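Local coordinates for sensor protein (Bacillus halodurans, PDB 3O5Y) that forms the GAF domain of a two-component sensor histidine kinase, which probably transfers a phosphoryl group from ATP to a protein histidine, at residues Met13-His22 and Trp122-Leu133. Residues are numbered along the deposited sequence; the frame is centred on the assembly and turned at random.
Sequences MIDKLKLLVH and WSLDDLAFLEQL
Val21 sets CG1 against the rim of the Trp122 indole, near the ring plane and 3.6 Å from CZ3, while its CG2 lies 4.0 Å from Phe129 CD1. The contact joins helices 6-20 and 124-142 on one side of the antiparallel sheet of the GAF fold; their segments 13-20 and 124-133 run antiparallel (167°). The axes of these segments come no closer than 12.5 Å, and side chains make the contact. Phe129 reaches across because CG lies anti to its backbone N (chi1 175°); Leu20 CD1 meets it 3.5 Å from CZ, the two side chains crossing at about a right angle. Deeper in, Leu17 CD2 packs 3.6 Å from Leu130 CD2, and Leu130 continues onto Leu98, Ile100 and Ile114 of the sheet. Farther along, Leu133 CD1 touches CG of selenomethionine Met13 at 3.6 Å and sits beside its selenium. Trp122 also makes a cation-pi contact with Arg116, which donates to His22 O; an alanine in place of the tryptophan would probably leave Val21 CG1 without its aromatic neighbour and Arg116 without that pi partner. No direct hydrogen bond links the segments, but one water bridges them, accepting from His22 N at 3.0 Å and donating to Asp126 OD2 at 2.6 Å.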
# COMPACT_ATOMS: atom_id res chain seq x y z
N MSE A 13 4.65 -11.93 -2.65
CA MSE A 13 5.33 -10.67 -2.60
C MSE A 13 5.61 -10.30 -1.15
O MSE A 13 6.71 -9.84 -0.80
CB MSE A 13 4.45 -9.62 -3.22
CG MSE A 13 5.22 -8.50 -3.82
SE MSE A 13 4.70 -6.81 -3.03
CE MSE A 13 2.74 -7.00 -2.91
N ILE A 14 4.61 -10.52 -0.31
CA ILE A 14 4.75 -10.27 1.10
C ILE A 14 5.84 -11.15 1.72
O ILE A 14 6.64 -10.66 2.53
CB ILE A 14 3.39 -10.37 1.82
CG1 ILE A 14 2.54 -9.15 1.44
CG2 ILE A 14 3.57 -10.41 3.32
CD1 ILE A 14 1.06 -9.27 1.76
N ASP A 15 5.90 -12.42 1.30
CA ASP A 15 6.93 -13.34 1.77
C ASP A 15 8.34 -12.87 1.44
O ASP A 15 9.27 -13.13 2.19
CB ASP A 15 6.74 -14.76 1.22
CG ASP A 15 5.50 -15.45 1.75
OD1 ASP A 15 5.09 -15.20 2.90
OD2 ASP A 15 4.92 -16.28 0.99
N LYS A 16 8.52 -12.20 0.31
CA LYS A 16 9.85 -11.72 -0.04
C LYS A 16 10.19 -10.50 0.80
O LYS A 16 11.32 -10.35 1.28
CB LYS A 16 9.95 -11.39 -1.52
CG LYS A 16 9.79 -12.56 -2.46
CD LYS A 16 9.10 -12.03 -3.71
CE LYS A 16 9.30 -12.87 -4.95
NZ LYS A 16 9.02 -12.04 -6.18
N LEU A 17 9.20 -9.62 0.99
CA LEU A 17 9.41 -8.38 1.72
C LEU A 17 9.83 -8.63 3.16
O LEU A 17 10.72 -7.97 3.68
CB LEU A 17 8.19 -7.45 1.65
CG LEU A 17 7.93 -6.82 0.28
CD1 LEU A 17 6.82 -5.81 0.40
CD2 LEU A 17 9.19 -6.15 -0.28
N LYS A 18 9.19 -9.61 3.79
CA LYS A 18 9.60 -10.05 5.12
C LYS A 18 11.12 -10.23 5.28
O LYS A 18 11.67 -9.97 6.35
CB LYS A 18 8.87 -11.34 5.47
CG LYS A 18 7.41 -11.15 5.83
CD LYS A 18 6.60 -12.43 5.64
CE LYS A 18 6.42 -13.20 6.95
NZ LYS A 18 5.22 -14.11 6.90
N LEU A 19 11.79 -10.65 4.22
CA LEU A 19 13.20 -11.03 4.28
C LEU A 19 14.14 -9.96 3.81
O LEU A 19 15.35 -10.06 4.01
CB LEU A 19 13.43 -12.29 3.43
CG LEU A 19 12.62 -13.53 3.88
CD1 LEU A 19 12.55 -14.58 2.81
CD2 LEU A 19 13.15 -14.11 5.19
N LEU A 20 13.58 -8.92 3.19
CA LEU A 20 14.39 -7.95 2.47
C LEU A 20 14.26 -6.51 2.97
O LEU A 20 15.18 -5.70 2.81
CB LEU A 20 14.02 -8.01 0.99
CG LEU A 20 14.49 -9.30 0.31
CD1 LEU A 20 13.89 -9.44 -1.08
CD2 LEU A 20 16.00 -9.34 0.26
N VAL A 21 13.11 -6.21 3.56
CA VAL A 21 12.75 -4.84 3.86
C VAL A 21 12.10 -4.76 5.22
O VAL A 21 11.20 -5.53 5.52
CB VAL A 21 11.82 -4.29 2.75
CG1 VAL A 21 11.14 -3.03 3.19
CG2 VAL A 21 12.63 -4.00 1.49
N HIS A 22 12.57 -3.84 6.05
CA HIS A 22 11.98 -3.61 7.37
C HIS A 22 10.57 -2.98 7.29
O HIS A 22 10.40 -1.92 6.72
CB HIS A 22 12.91 -2.73 8.21
CG HIS A 22 12.29 -2.23 9.48
ND1 HIS A 22 12.55 -0.97 9.99
CD2 HIS A 22 11.43 -2.81 10.35
CE1 HIS A 22 11.86 -0.79 11.10
NE2 HIS A 22 11.18 -1.90 11.35
N TRP A 122 12.99 5.73 5.43
CA TRP A 122 13.16 4.84 4.32
C TRP A 122 14.45 5.19 3.60
O TRP A 122 14.65 6.34 3.22
CB TRP A 122 11.95 4.98 3.40
CG TRP A 122 10.77 4.23 3.95
CD1 TRP A 122 9.75 4.74 4.69
CD2 TRP A 122 10.52 2.82 3.84
NE1 TRP A 122 8.87 3.73 5.04
CE2 TRP A 122 9.32 2.55 4.53
CE3 TRP A 122 11.20 1.76 3.22
CZ2 TRP A 122 8.78 1.27 4.62
CZ3 TRP A 122 10.67 0.49 3.32
CH2 TRP A 122 9.46 0.26 4.00
N SER A 123 15.34 4.23 3.41
CA SER A 123 16.56 4.50 2.65
C SER A 123 16.27 4.51 1.14
O SER A 123 15.23 4.02 0.70
CB SER A 123 17.63 3.45 2.96
OG SER A 123 17.18 2.17 2.51
N LEU A 124 17.20 5.05 0.36
CA LEU A 124 17.11 5.10 -1.09
C LEU A 124 17.13 3.70 -1.67
O LEU A 124 16.37 3.39 -2.59
CB LEU A 124 18.28 5.90 -1.66
CG LEU A 124 18.35 6.44 -3.11
CD1 LEU A 124 19.68 6.03 -3.76
CD2 LEU A 124 17.17 6.13 -4.05
N ASP A 125 18.00 2.85 -1.12
CA ASP A 125 18.10 1.46 -1.55
C ASP A 125 16.76 0.72 -1.41
O ASP A 125 16.35 -0.00 -2.31
CB ASP A 125 19.22 0.70 -0.81
CG ASP A 125 20.61 1.28 -1.07
OD1 ASP A 125 20.90 1.71 -2.22
OD2 ASP A 125 21.43 1.33 -0.12
N ASP A 126 16.10 0.88 -0.28
CA ASP A 126 14.83 0.21 -0.07
C ASP A 126 13.78 0.77 -1.00
O ASP A 126 13.02 0.01 -1.57
CB ASP A 126 14.38 0.30 1.40
CG ASP A 126 15.17 -0.64 2.31
OD1 ASP A 126 16.03 -1.42 1.80
OD2 ASP A 126 14.94 -0.58 3.54
N LEU A 127 13.74 2.09 -1.18
CA LEU A 127 12.75 2.70 -2.06
C LEU A 127 12.95 2.30 -3.52
O LEU A 127 11.98 2.04 -4.21
CB LEU A 127 12.68 4.23 -1.92
CG LEU A 127 12.21 4.76 -0.55
CD1 LEU A 127 12.63 6.22 -0.35
CD2 LEU A 127 10.72 4.65 -0.39
N ALA A 128 14.20 2.27 -3.98
CA ALA A 128 14.50 1.82 -5.36
C ALA A 128 14.09 0.37 -5.54
O ALA A 128 13.43 0.03 -6.53
CB ALA A 128 15.97 1.99 -5.70
N PHE A 129 14.43 -0.46 -4.56
CA PHE A 129 14.08 -1.87 -4.60
C PHE A 129 12.56 -2.08 -4.64
O PHE A 129 12.06 -2.79 -5.48
CB PHE A 129 14.72 -2.64 -3.45
CG PHE A 129 14.32 -4.07 -3.38
CD1 PHE A 129 13.37 -4.50 -2.45
CD2 PHE A 129 14.87 -5.01 -4.27
CE1 PHE A 129 12.98 -5.82 -2.39
CE2 PHE A 129 14.49 -6.36 -4.23
CZ PHE A 129 13.54 -6.77 -3.29
N LEU A 130 11.82 -1.44 -3.74
CA LEU A 130 10.36 -1.52 -3.73
C LEU A 130 9.69 -1.09 -5.03
O LEU A 130 8.73 -1.73 -5.47
CB LEU A 130 9.77 -0.70 -2.59
CG LEU A 130 9.93 -1.35 -1.22
CD1 LEU A 130 9.54 -0.36 -0.15
CD2 LEU A 130 9.12 -2.65 -1.10
N GLU A 131 10.19 -0.01 -5.63
CA GLU A 131 9.59 0.55 -6.84
C GLU A 131 9.72 -0.44 -8.02
O GLU A 131 8.78 -0.63 -8.79
CB GLU A 131 10.22 1.91 -7.21
N GLN A 132 10.89 -1.06 -8.12
CA GLN A 132 11.16 -2.02 -9.17
C GLN A 132 10.27 -3.25 -8.92
O GLN A 132 9.59 -3.73 -9.84
CB GLN A 132 12.67 -2.31 -9.24
CG GLN A 132 13.10 -3.74 -9.54
CD GLN A 132 13.29 -4.56 -8.27
OE1 GLN A 132 13.92 -4.11 -7.31
NE2 GLN A 132 12.74 -5.77 -8.25
N LEU A 133 10.23 -3.70 -7.67
CA LEU A 133 9.42 -4.85 -7.29
C LEU A 133 7.92 -4.62 -7.55
O LEU A 133 7.25 -5.50 -8.06
CB LEU A 133 9.70 -5.19 -5.83
CG LEU A 133 9.57 -6.56 -5.15
CD1 LEU A 133 8.22 -6.68 -4.51
CD2 LEU A 133 9.87 -7.77 -6.06
O HOH W 1 14.91 -1.97 5.71